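Local coordinates for protein cysteine synthase 3 (Entamoeba histolytica, PDB 6KR5) that catalyses the pyridoxal-phosphate-dependent step that makes L-cysteine from O-acetyl-L-serine and sulfide, releasing acetate, at residues V188-T193 / G282-A287; V213-P218 / A222-K227; K264-V269 / I275-S280. One frame throughout, in Å; residues are numbered along the deposited sequence.

Contact 1 of 3, residues V188-T193 / G282-A287; sequences VSAVGT and GAAILA. With PLP (pyridoxal-5'-phosphate), chain D.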
ATOM      1  N   VAL B 188      -3.229 -21.673  -2.452  1.00 20.06           N
ATOM      2  CA  VAL B 188      -1.850 -21.676  -2.941  1.00 17.50           C
ATOM      3  C   VAL B 188      -1.080 -20.623  -2.159  1.00 18.25           C
ATOM      4  O   VAL B 188      -1.465 -19.440  -2.156  1.00 19.74           O
ATOM      5  CB  VAL B 188      -1.782 -21.379  -4.450  1.00 21.07           C
ATOM      6  CG1 VAL B 188      -0.365 -21.527  -4.963  1.00 19.68           C
ATOM      7  CG2 VAL B 188      -2.711 -22.283  -5.232  1.00 22.05           C
ATOM      8  N   SER B 189       0.001 -21.039  -1.496  1.00 19.60           N
ATOM      9  CA  SER B 189       0.768 -20.120  -0.666  1.00 20.13           C
ATOM     10  C   SER B 189       2.255 -20.394  -0.850  1.00 18.48           C
ATOM     11  O   SER B 189       2.714 -21.525  -0.635  1.00 20.16           O
ATOM     12  CB  SER B 189       0.351 -20.265   0.807  1.00 19.56           C
ATOM     13  OG  SER B 189       1.324 -19.733   1.687  1.00 19.53           O
ATOM     14  N   ALA B 190       3.011 -19.368  -1.243  1.00 19.02           N
ATOM     15  CA  ALA B 190       4.469 -19.465  -1.257  1.00 18.08           C
ATOM     16  C   ALA B 190       5.021 -19.374   0.169  1.00 18.61           C
ATOM     17  O   ALA B 190       4.561 -18.556   0.974  1.00 20.60           O
ATOM     18  CB  ALA B 190       5.062 -18.362  -2.135  1.00 22.14           C
ATOM     19  N   VAL B 191       6.025 -20.207   0.478  1.00 17.13           N
ATOM     20  CA  VAL B 191       6.404 -20.512   1.862  1.00 17.59           C
ATOM     21  C   VAL B 191       7.672 -19.765   2.262  1.00 17.69           C
ATOM     22  O   VAL B 191       8.747 -19.970   1.678  1.00 18.51           O
ATOM     23  CB  VAL B 191       6.594 -22.024   2.067  1.00 19.10           C
ATOM     24  CG1 VAL B 191       7.143 -22.286   3.480  1.00 19.04           C
ATOM     25  CG2 VAL B 191       5.282 -22.748   1.845  1.00 21.66           C
ATOM     26  N   GLY B 192       7.547 -18.911   3.282  1.00 18.77           N
ATOM     27  CA  GLY B 192       8.693 -18.330   3.955  1.00 18.71           C
ATOM     28  C   GLY B 192       8.824 -18.937   5.336  1.00 17.22           C
ATOM     29  O   GLY B 192       9.607 -19.881   5.525  1.00 19.73           O
ATOM     30  N   THR B 193       8.052 -18.416   6.302  1.00 16.69           N
ATOM     31  CA  THR B 193       7.995 -19.024   7.629  1.00 18.35           C
ATOM     32  C   THR B 193       7.115 -20.262   7.649  1.00 17.26           C
ATOM     33  O   THR B 193       7.237 -21.078   8.574  1.00 19.21           O
ATOM     34  CB  THR B 193       7.467 -18.041   8.683  1.00 19.58           C
ATOM     35  OG1 THR B 193       6.078 -17.760   8.446  1.00 18.52           O
ATOM     36  CG2 THR B 193       8.275 -16.741   8.681  1.00 21.75           C
ATOM     37  N   GLY B 282       4.312 -13.410  -7.693  1.00 18.46           N
ATOM     38  CA  GLY B 282       4.504 -13.978  -9.017  1.00 18.93           C
ATOM     39  C   GLY B 282       4.691 -15.482  -8.971  1.00 20.42           C
ATOM     40  O   GLY B 282       4.137 -16.213  -9.800  1.00 20.34           O
ATOM     41  N   ALA B 283       5.462 -15.967  -7.988  1.00 17.43           N
ATOM     42  CA  ALA B 283       5.655 -17.406  -7.843  1.00 20.22           C
ATOM     43  C   ALA B 283       4.339 -18.086  -7.517  1.00 19.96           C
ATOM     44  O   ALA B 283       3.968 -19.082  -8.149  1.00 20.56           O
ATOM     45  CB  ALA B 283       6.702 -17.700  -6.771  1.00 18.77           C
ATOM     46  N   ALA B 284       3.610 -17.545  -6.534  1.00 19.92           N
ATOM     47  CA  ALA B 284       2.330 -18.124  -6.152  1.00 18.50           C
ATOM     48  C   ALA B 284       1.347 -18.113  -7.314  1.00 19.20           C
ATOM     49  O   ALA B 284       0.658 -19.109  -7.553  1.00 20.47           O
ATOM     50  CB  ALA B 284       1.746 -17.384  -4.949  1.00 20.23           C
ATOM     51  N   ILE B 285       1.269 -16.998  -8.052  1.00 19.51           N
ATOM     52  CA  ILE B 285       0.304 -16.921  -9.150  1.00 20.94           C
ATOM     53  C   ILE B 285       0.644 -17.942 -10.226  1.00 21.07           C
ATOM     54  O   ILE B 285      -0.240 -18.644 -10.727  1.00 21.64           O
ATOM     55  CB  ILE B 285       0.228 -15.493  -9.718  1.00 20.50           C
ATOM     56  CG1 ILE B 285      -0.541 -14.612  -8.735  1.00 19.28           C
ATOM     57  CG2 ILE B 285      -0.482 -15.493 -11.090  1.00 21.55           C
ATOM     58  CD1 ILE B 285      -0.522 -13.127  -9.040  1.00 20.54           C
ATOM     59  N   LEU B 286       1.927 -18.074 -10.576  1.00 20.84           N
ATOM     60  CA  LEU B 286       2.279 -19.049 -11.609  1.00 21.00           C
ATOM     61  C   LEU B 286       1.938 -20.466 -11.160  1.00 22.01           C
ATOM     62  O   LEU B 286       1.380 -21.250 -11.939  1.00 21.87           O
ATOM     63  CB  LEU B 286       3.757 -18.933 -11.976  1.00 19.66           C
ATOM     64  CG  LEU B 286       4.240 -19.945 -13.017  1.00 20.41           C
ATOM     65  CD1 LEU B 286       3.379 -19.878 -14.269  1.00 22.57           C
ATOM     66  CD2 LEU B 286       5.687 -19.681 -13.357  1.00 20.63           C
ATOM     67  N   ALA B 287       2.238 -20.809  -9.903  1.00 21.00           N
ATOM     68  CA  ALA B 287       1.838 -22.118  -9.395  1.00 20.94           C
ATOM     69  C   ALA B 287       0.326 -22.285  -9.459  1.00 21.76           C
ATOM     70  O   ALA B 287      -0.173 -23.375  -9.763  1.00 23.85           O
ATOM     71  CB  ALA B 287       2.328 -22.312  -7.960  1.00 22.77           C
TER
HETATM   72  N1  PLP D 401       6.379 -13.411   0.508  1.00 18.00           N
HETATM   73  C2  PLP D 401       6.671 -12.313   1.268  1.00 18.83           C
HETATM   74  C2A PLP D 401       6.981 -11.026   0.569  1.00 19.55           C
HETATM   75  C3  PLP D 401       6.671 -12.409   2.649  1.00 19.99           C
HETATM   76  O3  PLP D 401       6.971 -11.300   3.388  1.00 21.62           O
HETATM   77  C4  PLP D 401       6.369 -13.619   3.259  1.00 17.41           C
HETATM   78  C4A PLP D 401       6.462 -13.777   4.735  1.00 25.85           C
HETATM   79  O4A PLP D 401       6.821 -12.825   5.439  1.00 25.38           O
HETATM   80  C5  PLP D 401       6.067 -14.730   2.473  1.00 18.77           C
HETATM   81  C6  PLP D 401       6.082 -14.611   1.102  1.00 19.71           C
HETATM   82  C5A PLP D 401       5.776 -16.090   3.067  1.00 19.70           C
HETATM   83  O4P PLP D 401       4.726 -16.114   3.995  1.00 17.81           O
HETATM   84  P   PLP D 401       4.883 -17.126   5.226  1.00 18.62           P
HETATM   85  O1P PLP D 401       5.234 -18.492   4.663  1.00 18.11           O
HETATM   86  O2P PLP D 401       6.002 -16.614   6.088  1.00 19.28           O
HETATM   87  O3P PLP D 401       3.578 -17.134   5.936  1.00 17.87           O
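Val188 and Ala190 face helix segment 282-287 from a strand whose N-to-C direction runs at 147° to that of the helix, the two short axes closing to 7.6 Å. Ala190 and Ala284 form the nearest CA pair, 5.5 Å apart, a spacing that small side chains permit. Their methyls oppose each other, Ala190 CB to Ala284 CB at 4.5 Å, and the backbone N of Ala190 also lies against that same Ala284 methyl. Two residues earlier on the strand, the CG1 branch of Val188 does the touching: it reaches the carbonyl O of Ala284 at 3.7 Å and the CB of Ala287 at 4.1 Å. With CG1 anti to the backbone N (chi1 -174°), this branch comes to lie over the helical step from Ala284 to Ala287, while CG2 stays beside its own backbone N. All four touching residues are buried, and the contact across the segments is van der Waals in kind.

In the fold, this is a helix laid on the parallel strands of the larger sheet of a fold-type II PLP enzyme. Val188 pairs through its backbone with Val303 and Ile305 on strand 301-306, and Ser189 with Val214 and Val216 on strand 212-218.

Beyond Ala190 the strand ends and the chain turns to the cofactor phosphate. Gly192 N donates to PLP O1P at 2.7 Å with an N-H...O angle of 159°. PLP O2P takes two bonds from Thr193, one from its N and one from OG1 at 2.6 Å. The Thr193 hydroxyl sits between backbone N and carbonyl carbon, which turns it to the phosphate, and it is also hydrogen-bonded to Asn165 ND2 and Gly195 N.

Contact 2 of 3, residues V213-P218 / A222-K227; sequences VVAVEP and AVLSGK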
ATOM      1  N   VAL B 213      -4.231 -28.021  -0.341  1.00 21.83           N
ATOM      2  CA  VAL B 213      -3.245 -27.038   0.100  1.00 22.90           C
ATOM      3  C   VAL B 213      -1.999 -27.181  -0.764  1.00 20.49           C
ATOM      4  O   VAL B 213      -1.364 -28.243  -0.775  1.00 22.93           O
ATOM      5  CB  VAL B 213      -2.919 -27.217   1.586  1.00 20.18           C
ATOM      6  CG1 VAL B 213      -1.774 -26.292   1.988  1.00 21.79           C
ATOM      7  CG2 VAL B 213      -4.167 -26.938   2.415  1.00 20.65           C
ATOM      8  N   VAL B 214      -1.635 -26.114  -1.473  1.00 20.75           N
ATOM      9  CA  VAL B 214      -0.485 -26.123  -2.371  1.00 22.79           C
ATOM     10  C   VAL B 214       0.576 -25.182  -1.812  1.00 23.48           C
ATOM     11  O   VAL B 214       0.346 -23.972  -1.706  1.00 22.65           O
ATOM     12  CB  VAL B 214      -0.886 -25.710  -3.794  1.00 21.64           C
ATOM     13  CG1 VAL B 214       0.335 -25.655  -4.705  1.00 22.77           C
ATOM     14  CG2 VAL B 214      -1.942 -26.673  -4.356  1.00 24.73           C
ATOM     15  N   ALA B 215       1.744 -25.727  -1.475  1.00 21.03           N
ATOM     16  CA  ALA B 215       2.880 -24.928  -1.034  1.00 18.70           C
ATOM     17  C   ALA B 215       3.801 -24.656  -2.218  1.00 21.43           C
ATOM     18  O   ALA B 215       4.015 -25.536  -3.055  1.00 23.75           O
ATOM     19  CB  ALA B 215       3.653 -25.652   0.073  1.00 20.51           C
ATOM     20  N   VAL B 216       4.362 -23.444  -2.276  1.00 20.28           N
ATOM     21  CA  VAL B 216       5.208 -23.009  -3.381  1.00 20.32           C
ATOM     22  C   VAL B 216       6.584 -22.636  -2.848  1.00 20.68           C
ATOM     23  O   VAL B 216       6.700 -21.959  -1.821  1.00 20.13           O
ATOM     24  CB  VAL B 216       4.568 -21.816  -4.122  1.00 17.80           C
ATOM     25  CG1 VAL B 216       5.423 -21.345  -5.307  1.00 20.95           C
ATOM     26  CG2 VAL B 216       3.160 -22.178  -4.561  1.00 20.94           C
ATOM     27  N   GLU B 217       7.626 -23.081  -3.539  1.00 20.62           N
ATOM     28  CA  GLU B 217       8.986 -22.773  -3.128  1.00 20.09           C
ATOM     29  C   GLU B 217       9.843 -22.557  -4.375  1.00 22.10           C
ATOM     30  O   GLU B 217       9.460 -22.972  -5.469  1.00 20.21           O
ATOM     31  CB  GLU B 217       9.570 -23.885  -2.241  1.00 20.34           C
ATOM     32  CG  GLU B 217       9.655 -25.257  -2.885  1.00 19.84           C
ATOM     33  CD  GLU B 217      10.313 -26.294  -1.968  1.00 22.04           C
ATOM     34  OE1 GLU B 217      10.786 -25.926  -0.869  1.00 23.46           O
ATOM     35  OE2 GLU B 217      10.364 -27.474  -2.364  1.00 22.97           O
ATOM     36  N   PRO B 218      10.996 -21.900  -4.229  1.00 19.32           N
ATOM     37  CA  PRO B 218      11.858 -21.700  -5.403  1.00 18.08           C
ATOM     38  C   PRO B 218      12.409 -23.016  -5.923  1.00 22.46           C
ATOM     39  O   PRO B 218      12.880 -23.864  -5.157  1.00 20.54           O
ATOM     40  CB  PRO B 218      12.986 -20.795  -4.878  1.00 19.34           C
ATOM     41  CG  PRO B 218      12.497 -20.250  -3.553  1.00 20.27           C
ATOM     42  CD  PRO B 218      11.582 -21.313  -3.011  1.00 20.32           C
ATOM     43  N   ALA B 222      14.614 -25.950  -3.278  1.00 22.03           N
ATOM     44  CA  ALA B 222      13.350 -26.650  -3.075  1.00 21.25           C
ATOM     45  C   ALA B 222      13.477 -27.628  -1.904  1.00 22.92           C
ATOM     46  O   ALA B 222      13.378 -28.851  -2.045  1.00 23.70           O
ATOM     47  CB  ALA B 222      12.927 -27.343  -4.363  1.00 22.69           C
ATOM     48  N   VAL B 223      13.674 -27.051  -0.714  1.00 20.94           N
ATOM     49  CA  VAL B 223      13.984 -27.878   0.452  1.00 19.52           C
ATOM     50  C   VAL B 223      12.756 -28.639   0.942  1.00 21.49           C
ATOM     51  O   VAL B 223      12.888 -29.732   1.512  1.00 23.19           O
ATOM     52  CB  VAL B 223      14.621 -27.040   1.588  1.00 21.15           C
ATOM     53  CG1 VAL B 223      15.872 -26.335   1.100  1.00 22.04           C
ATOM     54  CG2 VAL B 223      13.632 -26.068   2.205  1.00 23.35           C
ATOM     55  N   LEU B 224      11.551 -28.100   0.737  1.00 21.83           N
ATOM     56  CA  LEU B 224      10.363 -28.862   1.107  1.00 21.43           C
ATOM     57  C   LEU B 224      10.242 -30.122   0.261  1.00 24.07           C
ATOM     58  O   LEU B 224       9.739 -31.148   0.740  1.00 29.08           O
ATOM     59  CB  LEU B 224       9.110 -28.003   0.957  1.00 21.51           C
ATOM     60  CG  LEU B 224       9.088 -26.732   1.801  1.00 21.01           C
ATOM     61  CD1 LEU B 224       7.857 -25.946   1.452  1.00 25.58           C
ATOM     62  CD2 LEU B 224       9.105 -27.058   3.280  1.00 26.35           C
ATOM     63  N   SER B 225      10.719 -30.069  -0.984  1.00 25.28           N
ATOM     64  CA  SER B 225      10.756 -31.224  -1.874  1.00 25.94           C
ATOM     65  C   SER B 225      11.919 -32.160  -1.568  1.00 28.64           C
ATOM     66  O   SER B 225      12.068 -33.178  -2.253  1.00 35.26           O
ATOM     67  CB  SER B 225      10.847 -30.749  -3.324  1.00 26.93           C
ATOM     68  OG  SER B 225       9.763 -29.888  -3.641  1.00 35.78           O
ATOM     69  N   GLY B 226      12.735 -31.838  -0.568  1.00 26.93           N
ATOM     70  CA  GLY B 226      13.885 -32.645  -0.187  1.00 25.35           C
ATOM     71  C   GLY B 226      15.174 -32.338  -0.916  1.00 27.57           C
ATOM     72  O   GLY B 226      16.161 -33.061  -0.725  1.00 30.22           O
ATOM     73  N   LYS B 227      15.206 -31.281  -1.745  1.00 25.01           N
ATOM     74  CA  LYS B 227      16.405 -30.875  -2.461  1.00 24.64           C
ATOM     75  C   LYS B 227      17.279 -29.980  -1.586  1.00 25.94           C
ATOM     76  O   LYS B 227      16.804 -29.388  -0.616  1.00 23.96           O
ATOM     77  CB  LYS B 227      16.013 -30.159  -3.751  1.00 28.55           C
ATOM     78  CG  LYS B 227      15.166 -31.023  -4.667  1.00 35.73           C
ATOM     79  CD  LYS B 227      14.955 -30.375  -6.019  1.00 39.37           C
ATOM     80  CE  LYS B 227      14.455 -31.395  -7.033  1.00 49.13           C
ATOM     81  NZ  LYS B 227      13.471 -32.338  -6.424  1.00 41.32           N
TER
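Hydrogen bonds from Leu224 and Ser225 to the carboxylate of Glu217 carry most of this contact. Leu224 N donates to Glu217 OE1 at 2.8 Å, with an N-H...O angle of 155°, and meets the syn lone pair, on the side of the other oxygen. Glu217 OE2 accepts twice from Ser225: the hydroxyl OG approaches at 2.8 Å nearly in line with the C-O bond, and the backbone N comes in at 3.0 Å on the syn side, 15° out of the carboxylate plane. The latter bond is the more bent of the two amide bonds, at 139°. Three donors on two successive residues thus grip both oxygens, which fixes the rotation of the carboxylate about CG-CD. Glu217 places it there with CG between the backbone N and the carbonyl carbon and an extended chain beyond.

The receiving backbone is a type I beta turn from Val223 to Gly226, closed by Gly226 N to Val223 O. It lies in the loop that follows strand 212-218 of the larger sheet, so a buried acid near the C-terminal end of that strand holds the returning chain through its amides. Lys227 N also bonds to Ala222 O, and Gly226 between them takes a positive phi.

Van der Waals contacts fill in around the acid. Ala222 lies against the carboxyl end of Glu217, its CA 3.3 Å from Glu217 CD, and its methyl also approaches Pro218 O. On the OE1 side, Leu224 CG packs 3.3 Å from Glu217 OE1, and its CD1 goes on to meet Ala215 CB at 4.4 Å. Ile254 on the neighbouring strand 253-257 touches both Glu217 and Ser225.

Contact 3 of 3, residues K264-V269 / I275-S280; sequences KMARAV and IMCGMS. With PLP (pyridoxal-5'-phosphate), chain D.
Water 1 bridges the two segments, donating to Ala266 O at 3.0 Å and to Cys277 O at 2.8 Å. Both its hydrogens are thereby directed at main-chain carbonyls, one on helix 259-273 and one on the extended chain that runs beside it. Ala266 also adds a direct contact, since its methyl rests 3.9 Å from Gly278 O and close to Cys277 O.

Further along, Val269 CG1 is the apolar link. It touches Ile275 O at 3.5 Å, Ile275 CB at 4.0 Å and Cys277 SG at 4.0 Å, so a single methyl meets two residues of segment 275-280. Cys277 holds its sulfur between backbone N and carbonyl carbon (chi1 62°), a setting that turns SG toward Val269 and also near Ala266 CB. Behind this interface Ile275 and Met276 pack on Ile17 and Met54 of the second subunit, so the connection lies close to the dimer contact.

Gly278 is the N-cap of helix 279-292, whose first turn delivers Ser280 to the cofactor. Ser280 OG donates to PLP N1 at 2.6 Å. A neutral hydroxyl donating here is consistent with an unprotonated pyridine nitrogen, and a serine opposite N1 is characteristic of the fold-type II cofactor site found in cysteine synthases.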
ATOM      1  N   LYS B 264       8.909 -13.017 -14.170  1.00 19.13           N
ATOM      2  CA  LYS B 264       8.146 -12.819 -15.398  1.00 19.95           C
ATOM      3  C   LYS B 264       6.643 -12.845 -15.123  1.00 21.34           C
ATOM      4  O   LYS B 264       5.894 -12.013 -15.649  1.00 20.92           O
ATOM      5  CB  LYS B 264       8.532 -13.883 -16.426  1.00 21.37           C
ATOM      6  CG  LYS B 264       7.844 -13.694 -17.770  1.00 24.38           C
ATOM      7  CD  LYS B 264       8.611 -14.374 -18.904  1.00 31.57           C
ATOM      8  CE  LYS B 264       8.537 -15.875 -18.802  1.00 36.22           C
ATOM      9  NZ  LYS B 264       9.378 -16.576 -19.821  1.00 42.72           N
ATOM     10  N   MET B 265       6.187 -13.784 -14.285  1.00 20.35           N
ATOM     11  CA  MET B 265       4.776 -13.810 -13.909  1.00 19.59           C
ATOM     12  C   MET B 265       4.348 -12.504 -13.245  1.00 19.96           C
ATOM     13  O   MET B 265       3.277 -11.966 -13.555  1.00 19.37           O
ATOM     14  CB  MET B 265       4.496 -14.988 -12.979  1.00 20.05           C
ATOM     15  CG  MET B 265       3.014 -15.181 -12.714  1.00 20.42           C
ATOM     16  SD  MET B 265       2.209 -16.092 -14.065  1.00 21.98           S
ATOM     17  CE  MET B 265       1.241 -14.799 -14.828  1.00 22.25           C
ATOM     18  N   ALA B 266       5.164 -11.983 -12.322  1.00 20.47           N
ATOM     19  CA  ALA B 266       4.805 -10.744 -11.637  1.00 18.27           C
ATOM     20  C   ALA B 266       4.660  -9.595 -12.621  1.00 20.25           C
ATOM     21  O   ALA B 266       3.737  -8.783 -12.503  1.00 20.54           O
ATOM     22  CB  ALA B 266       5.853 -10.410 -10.577  1.00 21.84           C
ATOM     23  N   ARG B 267       5.559  -9.515 -13.603  1.00 18.65           N
ATOM     24  CA  ARG B 267       5.449  -8.469 -14.615  1.00 18.20           C
ATOM     25  C   ARG B 267       4.185  -8.630 -15.442  1.00 19.47           C
ATOM     26  O   ARG B 267       3.560  -7.636 -15.831  1.00 20.63           O
ATOM     27  CB  ARG B 267       6.672  -8.482 -15.529  1.00 19.10           C
ATOM     28  CG  ARG B 267       7.927  -7.961 -14.855  1.00 21.34           C
ATOM     29  CD  ARG B 267       9.048  -7.749 -15.860  1.00 23.73           C
ATOM     30  NE  ARG B 267       9.603  -9.007 -16.361  1.00 23.37           N
ATOM     31  CZ  ARG B 267      10.596  -9.676 -15.784  1.00 22.45           C
ATOM     32  NH1 ARG B 267      11.155  -9.215 -14.670  1.00 24.84           N
ATOM     33  NH2 ARG B 267      11.037 -10.797 -16.332  1.00 22.64           N
ATOM     34  N   ALA B 268       3.804  -9.872 -15.744  1.00 20.72           N
ATOM     35  CA  ALA B 268       2.602 -10.096 -16.548  1.00 19.74           C
ATOM     36  C   ALA B 268       1.339  -9.731 -15.777  1.00 19.52           C
ATOM     37  O   ALA B 268       0.387  -9.189 -16.351  1.00 20.80           O
ATOM     38  CB  ALA B 268       2.548 -11.551 -17.008  1.00 20.69           C
ATOM     39  N   VAL B 269       1.316 -10.011 -14.473  1.00 18.42           N
ATOM     40  CA  VAL B 269       0.136  -9.717 -13.669  1.00 17.39           C
ATOM     41  C   VAL B 269      -0.113  -8.214 -13.610  1.00 22.13           C
ATOM     42  O   VAL B 269      -1.255  -7.758 -13.738  1.00 20.32           O
ATOM     43  CB  VAL B 269       0.305 -10.331 -12.269  1.00 17.13           C
ATOM     44  CG1 VAL B 269      -0.798  -9.856 -11.334  1.00 22.10           C
ATOM     45  CG2 VAL B 269       0.292 -11.843 -12.394  1.00 20.15           C
ATOM     46  N   ILE B 275      -2.478  -5.437 -11.301  1.00 19.08           N
ATOM     47  CA  ILE B 275      -2.195  -5.692  -9.894  1.00 19.72           C
ATOM     48  C   ILE B 275      -0.684  -5.749  -9.743  1.00 20.52           C
ATOM     49  O   ILE B 275      -0.032  -6.614 -10.333  1.00 22.14           O
ATOM     50  CB  ILE B 275      -2.848  -6.998  -9.423  1.00 19.81           C
ATOM     51  CG1 ILE B 275      -4.371  -6.887  -9.481  1.00 20.64           C
ATOM     52  CG2 ILE B 275      -2.371  -7.355  -8.037  1.00 20.52           C
ATOM     53  CD1 ILE B 275      -5.065  -8.226  -9.391  1.00 22.34           C
ATOM     54  N   MET B 276      -0.117  -4.819  -8.970  1.00 21.59           N
ATOM     55  CA  MET B 276       1.338  -4.726  -8.829  1.00 18.83           C
ATOM     56  C   MET B 276       1.754  -5.515  -7.601  1.00 21.50           C
ATOM     57  O   MET B 276       1.882  -4.975  -6.505  1.00 23.32           O
ATOM     58  CB  MET B 276       1.800  -3.279  -8.737  1.00 20.41           C
ATOM     59  CG  MET B 276       3.314  -3.162  -8.833  1.00 20.61           C
ATOM     60  SD  MET B 276       3.827  -1.429  -8.840  1.00 27.14           S
ATOM     61  CE  MET B 276       5.577  -1.547  -9.165  1.00 27.88           C
ATOM     62  N   CYS B 277       1.973  -6.808  -7.795  1.00 20.52           N
ATOM     63  CA  CYS B 277       2.298  -7.726  -6.712  1.00 19.19           C
ATOM     64  C   CYS B 277       3.798  -8.010  -6.668  1.00 20.01           C
ATOM     65  O   CYS B 277       4.524  -7.802  -7.639  1.00 21.80           O
ATOM     66  CB  CYS B 277       1.534  -9.035  -6.911  1.00 21.98           C
ATOM     67  SG  CYS B 277       1.943  -9.940  -8.461  1.00 25.06           S
ATOM     68  N   GLY B 278       4.257  -8.512  -5.529  1.00 19.39           N
ATOM     69  CA  GLY B 278       5.672  -8.755  -5.309  1.00 20.58           C
ATOM     70  C   GLY B 278       6.194 -10.027  -5.970  1.00 19.10           C
ATOM     71  O   GLY B 278       5.501 -10.715  -6.722  1.00 18.79           O
ATOM     72  N   MET B 279       7.466 -10.334  -5.679  1.00 19.65           N
ATOM     73  CA  MET B 279       8.124 -11.462  -6.344  1.00 19.97           C
ATOM     74  C   MET B 279       7.501 -12.796  -5.942  1.00 18.56           C
ATOM     75  O   MET B 279       7.261 -13.666  -6.795  1.00 18.57           O
ATOM     76  CB  MET B 279       9.619 -11.470  -6.022  1.00 20.62           C
ATOM     77  CG  MET B 279      10.356 -10.260  -6.544  1.00 19.49           C
ATOM     78  SD  MET B 279      12.082 -10.448  -6.063  1.00 22.57           S
ATOM     79  CE  MET B 279      12.839  -9.197  -7.112  1.00 25.58           C
ATOM     80  N   SER B 280       7.284 -13.003  -4.628  1.00 17.59           N
ATOM     81  CA  SER B 280       6.684 -14.261  -4.182  1.00 16.13           C
ATOM     82  C   SER B 280       5.254 -14.401  -4.684  1.00 17.14           C
ATOM     83  O   SER B 280       4.767 -15.524  -4.878  1.00 18.91           O
ATOM     84  CB  SER B 280       6.738 -14.354  -2.651  1.00 18.36           C
ATOM     85  OG  SER B 280       5.919 -13.354  -2.056  1.00 18.13           O
TER
HETATM   86  N1  PLP D 401       6.379 -13.411   0.508  1.00 18.00           N
HETATM   87  C2  PLP D 401       6.671 -12.313   1.268  1.00 18.83           C
HETATM   88  C2A PLP D 401       6.981 -11.026   0.569  1.00 19.55           C
HETATM   89  C3  PLP D 401       6.671 -12.409   2.649  1.00 19.99           C
HETATM   90  O3  PLP D 401       6.971 -11.300   3.388  1.00 21.62           O
HETATM   91  C4  PLP D 401       6.369 -13.619   3.259  1.00 17.41           C
HETATM   92  C4A PLP D 401       6.462 -13.777   4.735  1.00 25.85           C
HETATM   93  O4A PLP D 401       6.821 -12.825   5.439  1.00 25.38           O
HETATM   94  C5  PLP D 401       6.067 -14.730   2.473  1.00 18.77           C
HETATM   95  C6  PLP D 401       6.082 -14.611   1.102  1.00 19.71           C
HETATM   96  C5A PLP D 401       5.776 -16.090   3.067  1.00 19.70           C
HETATM   97  O4P PLP D 401       4.726 -16.114   3.995  1.00 17.81           O
HETATM   98  P   PLP D 401       4.883 -17.126   5.226  1.00 18.62           P
HETATM   99  O1P PLP D 401       5.234 -18.492   4.663  1.00 18.11           O
HETATM  100  O2P PLP D 401       6.002 -16.614   6.088  1.00 19.28           O
HETATM  101  O3P PLP D 401       3.578 -17.134   5.936  1.00 17.87           O
HETATM  102  O   HOH W   1       3.946  -6.891 -10.242  1.00 22.19           O

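From the N terminus, strand 186-190 enters first and opens contact 1, which closes on helix 279-292 after 88 intervening residues. Inside that long loop the other two contacts lie in series: contact 2 ties strand 212-218 to the turn just after it, and contact 3 joins helix 259-273 to the chain leading into helix 279-292. Contacts 1 and 2 share the larger sheet, where Val191 N probably bonds to Val216 O and Val216 CG2 packs on Ala287 CB. Contacts 1 and 3 share helix 279-292 and reach PLP at different ends, phosphate and ring nitrogen. Contacts 2 and 3 do not touch, their nearest atoms being about 6 Å apart.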